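Local coordinates for FERM, ARHGEF and pleckstrin domain-containing protein 2 (Mus musculus, PDB 6D2K) that activates RAC1 as a guanine nucleotide exchange factor and acts in semaphorin responses and actin remodelling, here represented by its FERM domain, at residues A124-L127 with I128-L131; L131-E135 with I136-D140; V183-I186 with A187-L190. All coordinates share one frame; numbering follows the deposited sequence.

All three contacts lie in the FERM central domain; the RhoGEF domain that carries exchange activity is not part of this chain. Interactions 1 and 2 follow one another along helix 121-136 and out of its C-terminal end, sharing Leu131 with centres about 10 Å apart: the first is buried helix body, the second the helix end and the loop beyond. Interaction 3 ends helix 176-187, which packs beside that body; its centre is about 11 Å from that of interaction 1. Leu127 CD2 meets Ile186 CG2 at 3.6 Å. Interactions 2 and 3 are about 18 Å apart between centres and meet at one point, Leu131 CD2 against Val183 CG2 at 3.9 Å.

Interaction 1 (A124-L127 with I128-L131); sequences AALL and ISHL
Leu126 O accepts two hydrogen bonds, one from a side chain and one from the backbone. Ser129 OG donates to Leu126 O at 2.7 Å, while His130 N reaches the same Leu126 O at 3.2 Å. The donors arrive from different directions: the C=O...donor angle is 120° for the hydroxyl and 157° for the amide, and each is tilted somewhat from the carbonyl plane. The serine torsion accounts for the first bond. With chi1 at 74°, OG lies between the backbone N and the carbonyl carbon of its own residue, which turns the hydroxyl back onto the carbonyl three residues earlier. Ser129 OG is also hydrogen-bonded to His171 NE2, so this buried hydroxyl links the helix to the loop that follows helix 161-168.

The contact is a regular alpha-helical run in the middle of helix 121-136, part of the all-helical central lobe of the FERM domain. Its i to i-4 ladder continues through Ile128 N to Ala124 O at 3.0 Å, Ser129 N to Ala125 O at 2.9 Å and Leu131 N to Leu127 O at 3.0 Å. The serine bond therefore adds to the backbone ladder and does not replace a rung.

Apolar branches also lie close to these carbonyls. Ile128 CG1, beside its own backbone N, comes back to within 3.2 Å of Ala124 O, and Leu131 CG lies 3.5 Å from Leu127 O. The CD1 branch of Leu126 reaches Ser129 OG at 3.7 Å; the Leu126 side chain runs alongside that of His130, whose ring stacks with His171. Different faces of the helix meet different neighbours: Ala125 packs on Ile164 of helix 161-168, and Ile128 on Leu112 and Tyr153.

Interaction 2 (L131-E135 with I136-D140); sequences LLQSE and IGDYD
The Gln133 amide and the Asp138 carboxylate lie side by side with their planes 33° apart. Gln133 NE2 donates to Asp138 OD1 at 2.9 Å, a nearly straight bond (164°) that leaves the amide edge almost in plane; above that plane and displaced outward lies the Gly137 carbonyl, whose O is 3.1 Å from Gln133 OE1, two acceptors with no bond between them; His168 NE2 bonds weakly to both. This is the C-terminal end of helix 121-136, broken at Gly137 by a positive phi (82°), where a CB would jam against the preceding carbonyl O. Asp140 then N-caps helix 141-150. Ile136 N still bonds Leu132 O at 2.8 Å, but Gly137 N makes only weak bonds, to Leu132 O and Gln133 O.

Gln133 CG is anti to the backbone N, and a bend at chi2 brings the amide to the loop. NE2 also bonds Gln174 O; Asp138 OD1 is held chiefly by Gly173 N. An alanine in place of Gln133 would probably leave Asp138 OD1 without its tie to the helix, Gln174 O without this donor, and the loop without its water bridge. That water donates to Gln133 OE1 at 2.8 Å and accepts from Tyr139 N at 2.9 Å.

Interaction 3 (V183-I186 with A187-L190); sequences VLEI and ARKL
The C-terminal end of helix 176-187, the last helix of the FERM central domain, passes here into a type I beta turn from Ala187 to Leu190. The backbone bonds trace the change. Ala187 N to Val183 O at 2.9 Å and Arg188 N to Leu184 O at 3.0 Å are still i to i-4 helical bonds; Lys189 N then reaches back only three residues, to Ile186 O, in a weak bond of 3.4 Å. Leu190 N closes the turn on Ala187 O at 3.0 Å.

Over this backbone Glu185 and Arg188 run alongside each other, pointing the same way, and form a salt bridge. Arg188 NE meets Glu185 OE1 at 3.1 Å, but its N-H...acceptor angle of 133° makes the hydrogen-bond component weak. The carboxylate and guanidinium planes stand 58° apart, so the pair is not a flat two-bond bridge. Glu185 OE2 lies at the guanidinium edge, in its plane, and Lys189 CE sits 3.7 Å above one face of the Arg188 guanidinium, offset toward its rim. Arg188 places its guanidinium there with chi1 at 77° and a chain extended from CG to NE.

Around the contact, Arg188 NH2 makes a weak hydrogen bond to Pro90 O. Leu184 and Ala187 pack on Leu108 of helix 98-113, while Ile186 rests on Thr123 and Leu126 of helix 121-136, and the chain beyond Leu190 leads to strand 198-201.

Interaction 1 (A124-L127 with I128-L131)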
# COMPACT_ATOMS: atom_id res chain seq x y z
N ALA A 124 -13.36 -9.71 -8.10
CA ALA A 124 -13.61 -8.39 -7.55
C ALA A 124 -14.95 -8.38 -6.83
O ALA A 124 -15.08 -7.87 -5.71
CB ALA A 124 -13.59 -7.34 -8.65
N ALA A 125 -15.95 -8.94 -7.50
CA ALA A 125 -17.31 -9.02 -6.96
C ALA A 125 -17.34 -9.83 -5.67
O ALA A 125 -18.04 -9.47 -4.70
CB ALA A 125 -18.23 -9.64 -8.00
N LEU A 126 -16.59 -10.93 -5.66
CA LEU A 126 -16.49 -11.76 -4.46
C LEU A 126 -15.84 -10.99 -3.31
O LEU A 126 -16.32 -11.03 -2.17
CB LEU A 126 -15.74 -13.05 -4.77
CG LEU A 126 -15.57 -14.03 -3.61
CD1 LEU A 126 -16.95 -14.47 -3.08
CD2 LEU A 126 -14.71 -15.22 -4.06
N LEU A 127 -14.73 -10.31 -3.57
CA LEU A 127 -14.10 -9.47 -2.55
C LEU A 127 -15.09 -8.47 -1.97
O LEU A 127 -15.19 -8.33 -0.75
CB LEU A 127 -12.90 -8.71 -3.15
CG LEU A 127 -11.62 -9.51 -3.26
CD1 LEU A 127 -10.60 -8.76 -4.14
CD2 LEU A 127 -11.03 -9.78 -1.89
N ILE A 128 -15.78 -7.74 -2.84
CA ILE A 128 -16.73 -6.73 -2.38
C ILE A 128 -17.84 -7.38 -1.57
O ILE A 128 -18.26 -6.82 -0.56
CB ILE A 128 -17.32 -5.93 -3.55
CG1 ILE A 128 -16.19 -5.19 -4.28
CG2 ILE A 128 -18.36 -4.92 -3.05
CD1 ILE A 128 -16.63 -4.58 -5.60
N SER A 129 -18.28 -8.57 -1.96
CA SER A 129 -19.36 -9.23 -1.22
C SER A 129 -18.96 -9.54 0.23
O SER A 129 -19.79 -9.47 1.15
CB SER A 129 -19.85 -10.49 -1.95
OG SER A 129 -18.93 -11.56 -1.85
N HIS A 130 -17.69 -9.89 0.44
CA HIS A 130 -17.19 -10.11 1.79
C HIS A 130 -17.04 -8.80 2.55
O HIS A 130 -17.33 -8.74 3.76
CB HIS A 130 -15.88 -10.90 1.78
CG HIS A 130 -16.07 -12.37 1.57
ND1 HIS A 130 -15.63 -13.03 0.45
CD2 HIS A 130 -16.71 -13.29 2.34
CE1 HIS A 130 -15.97 -14.31 0.54
NE2 HIS A 130 -16.62 -14.49 1.68
N LEU A 131 -16.62 -7.75 1.84
CA LEU A 131 -16.55 -6.44 2.47
C LEU A 131 -17.93 -5.97 2.93
O LEU A 131 -18.08 -5.41 4.02
CB LEU A 131 -15.91 -5.41 1.52
CG LEU A 131 -14.42 -5.60 1.25
CD1 LEU A 131 -13.96 -4.75 0.06
CD2 LEU A 131 -13.60 -5.28 2.49

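Interaction 2 (L131-E135 with I136-D140)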
# COMPACT_ATOMS: atom_id res chain seq x y z
N LEU A 131 -16.62 -7.75 1.84
CA LEU A 131 -16.55 -6.44 2.47
C LEU A 131 -17.93 -5.97 2.93
O LEU A 131 -18.08 -5.41 4.02
CB LEU A 131 -15.91 -5.41 1.52
CG LEU A 131 -14.42 -5.60 1.25
CD1 LEU A 131 -13.96 -4.75 0.06
CD2 LEU A 131 -13.60 -5.28 2.49
N LEU A 132 -18.96 -6.23 2.11
CA LEU A 132 -20.34 -5.95 2.51
C LEU A 132 -20.73 -6.76 3.75
O LEU A 132 -21.32 -6.22 4.68
CB LEU A 132 -21.33 -6.23 1.38
CG LEU A 132 -21.30 -5.30 0.17
CD1 LEU A 132 -22.38 -5.73 -0.82
CD2 LEU A 132 -21.51 -3.84 0.58
N GLN A 133 -20.39 -8.04 3.77
CA GLN A 133 -20.75 -8.85 4.94
C GLN A 133 -20.13 -8.29 6.22
O GLN A 133 -20.79 -8.22 7.27
CB GLN A 133 -20.37 -10.31 4.70
CG GLN A 133 -20.83 -11.30 5.79
CD GLN A 133 -22.34 -11.41 5.90
OE1 GLN A 133 -23.06 -11.21 4.93
NE2 GLN A 133 -22.82 -11.75 7.10
N SER A 134 -18.88 -7.83 6.13
CA SER A 134 -18.23 -7.27 7.31
C SER A 134 -18.87 -5.98 7.77
O SER A 134 -18.96 -5.74 8.98
CB SER A 134 -16.73 -7.03 7.06
OG SER A 134 -16.51 -5.89 6.25
N GLU A 135 -19.31 -5.14 6.84
CA GLU A 135 -19.72 -3.79 7.19
C GLU A 135 -21.21 -3.68 7.49
O GLU A 135 -21.60 -3.03 8.46
CB GLU A 135 -19.32 -2.79 6.10
CG GLU A 135 -19.64 -1.34 6.47
CD GLU A 135 -18.76 -0.34 5.74
OE1 GLU A 135 -17.52 -0.49 5.78
OE2 GLU A 135 -19.31 0.61 5.14
N ILE A 136 -22.03 -4.29 6.65
CA ILE A 136 -23.49 -4.18 6.83
C ILE A 136 -24.17 -5.49 7.20
O ILE A 136 -25.38 -5.52 7.44
CB ILE A 136 -24.21 -3.55 5.60
CG1 ILE A 136 -24.09 -4.45 4.37
CG2 ILE A 136 -23.70 -2.14 5.34
CD1 ILE A 136 -24.87 -3.91 3.16
N GLY A 137 -23.41 -6.59 7.24
CA GLY A 137 -23.97 -7.87 7.65
C GLY A 137 -24.71 -8.64 6.59
O GLY A 137 -24.46 -8.48 5.39
N ASP A 138 -25.64 -9.50 7.02
CA ASP A 138 -26.32 -10.40 6.10
C ASP A 138 -27.02 -9.67 4.97
O ASP A 138 -27.58 -8.59 5.15
CB ASP A 138 -27.37 -11.25 6.84
CG ASP A 138 -26.77 -12.28 7.76
OD1 ASP A 138 -25.53 -12.48 7.76
OD2 ASP A 138 -27.55 -12.91 8.50
N TYR A 139 -26.98 -10.31 3.81
CA TYR A 139 -27.63 -9.83 2.60
C TYR A 139 -29.09 -9.45 2.81
O TYR A 139 -29.85 -10.16 3.47
CB TYR A 139 -27.56 -10.92 1.53
CG TYR A 139 -28.35 -10.60 0.28
CD1 TYR A 139 -29.65 -11.08 0.12
CD2 TYR A 139 -27.80 -9.83 -0.74
CE1 TYR A 139 -30.37 -10.80 -1.03
CE2 TYR A 139 -28.52 -9.54 -1.89
CZ TYR A 139 -29.81 -10.03 -2.03
OH TYR A 139 -30.52 -9.75 -3.17
N ASP A 140 -29.44 -8.31 2.24
CA ASP A 140 -30.82 -7.96 1.97
C ASP A 140 -30.79 -7.10 0.73
O ASP A 140 -29.96 -6.19 0.63
CB ASP A 140 -31.44 -7.20 3.13
CG ASP A 140 -32.72 -6.52 2.74
OD1 ASP A 140 -33.70 -7.24 2.46
OD2 ASP A 140 -32.73 -5.28 2.67
O HOH W 1 -25.18 -12.54 3.73

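Interaction 3 (V183-I186 with A187-L190)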
# COMPACT_ATOMS: atom_id res chain seq x y z
N VAL A 183 -11.41 -11.85 2.86
CA VAL A 183 -10.85 -10.81 1.99
C VAL A 183 -9.34 -11.01 1.85
O VAL A 183 -8.79 -10.98 0.74
CB VAL A 183 -11.20 -9.39 2.49
CG1 VAL A 183 -10.35 -8.33 1.77
CG2 VAL A 183 -12.68 -9.10 2.30
N LEU A 184 -8.67 -11.24 2.99
CA LEU A 184 -7.23 -11.44 3.02
C LEU A 184 -6.83 -12.70 2.25
O LEU A 184 -5.82 -12.72 1.54
CB LEU A 184 -6.67 -11.51 4.45
CG LEU A 184 -7.06 -10.39 5.42
CD1 LEU A 184 -6.20 -10.45 6.69
CD2 LEU A 184 -6.96 -9.03 4.78
N GLU A 185 -7.62 -13.76 2.41
CA GLU A 185 -7.33 -15.04 1.76
C GLU A 185 -7.43 -14.95 0.24
O GLU A 185 -6.59 -15.51 -0.49
CB GLU A 185 -8.29 -16.11 2.30
CG GLU A 185 -7.77 -16.76 3.55
CD GLU A 185 -6.44 -17.46 3.30
OE1 GLU A 185 -5.48 -17.22 4.06
OE2 GLU A 185 -6.35 -18.24 2.33
N ILE A 186 -8.45 -14.26 -0.23
CA ILE A 186 -8.64 -14.03 -1.66
C ILE A 186 -7.53 -13.12 -2.19
O ILE A 186 -6.86 -13.44 -3.16
CB ILE A 186 -10.00 -13.39 -1.95
CG1 ILE A 186 -11.14 -14.39 -1.69
CG2 ILE A 186 -10.06 -12.90 -3.39
CD1 ILE A 186 -12.53 -13.74 -1.58
N ALA A 187 -7.34 -11.98 -1.53
CA ALA A 187 -6.39 -10.98 -2.01
C ALA A 187 -4.95 -11.45 -2.06
O ALA A 187 -4.21 -11.09 -2.97
CB ALA A 187 -6.48 -9.73 -1.17
N ARG A 188 -4.52 -12.23 -1.07
CA ARG A 188 -3.10 -12.55 -0.93
C ARG A 188 -2.60 -13.42 -2.07
O ARG A 188 -1.38 -13.53 -2.26
CB ARG A 188 -2.80 -13.21 0.41
CG ARG A 188 -3.19 -14.67 0.48
CD ARG A 188 -3.01 -15.18 1.89
NE ARG A 188 -3.24 -16.62 1.95
CZ ARG A 188 -2.28 -17.53 1.81
NH1 ARG A 188 -2.58 -18.82 1.87
NH2 ARG A 188 -1.03 -17.14 1.60
N LYS A 189 -3.51 -14.04 -2.81
CA LYS A 189 -3.10 -14.87 -3.96
C LYS A 189 -3.09 -14.10 -5.28
O LYS A 189 -2.68 -14.65 -6.32
CB LYS A 189 -4.00 -16.10 -4.10
CG LYS A 189 -3.91 -17.09 -2.95
CD LYS A 189 -2.53 -17.72 -2.89
CE LYS A 189 -2.47 -18.83 -1.86
NZ LYS A 189 -1.11 -19.42 -1.78
N LEU A 190 -3.51 -12.84 -5.25
CA LEU A 190 -3.56 -12.02 -6.45
C LEU A 190 -2.17 -11.51 -6.78
O LEU A 190 -1.42 -11.12 -5.90
CB LEU A 190 -4.48 -10.82 -6.28
CG LEU A 190 -5.92 -11.22 -5.95
CD1 LEU A 190 -6.74 -9.97 -5.71
CD2 LEU A 190 -6.49 -12.05 -7.10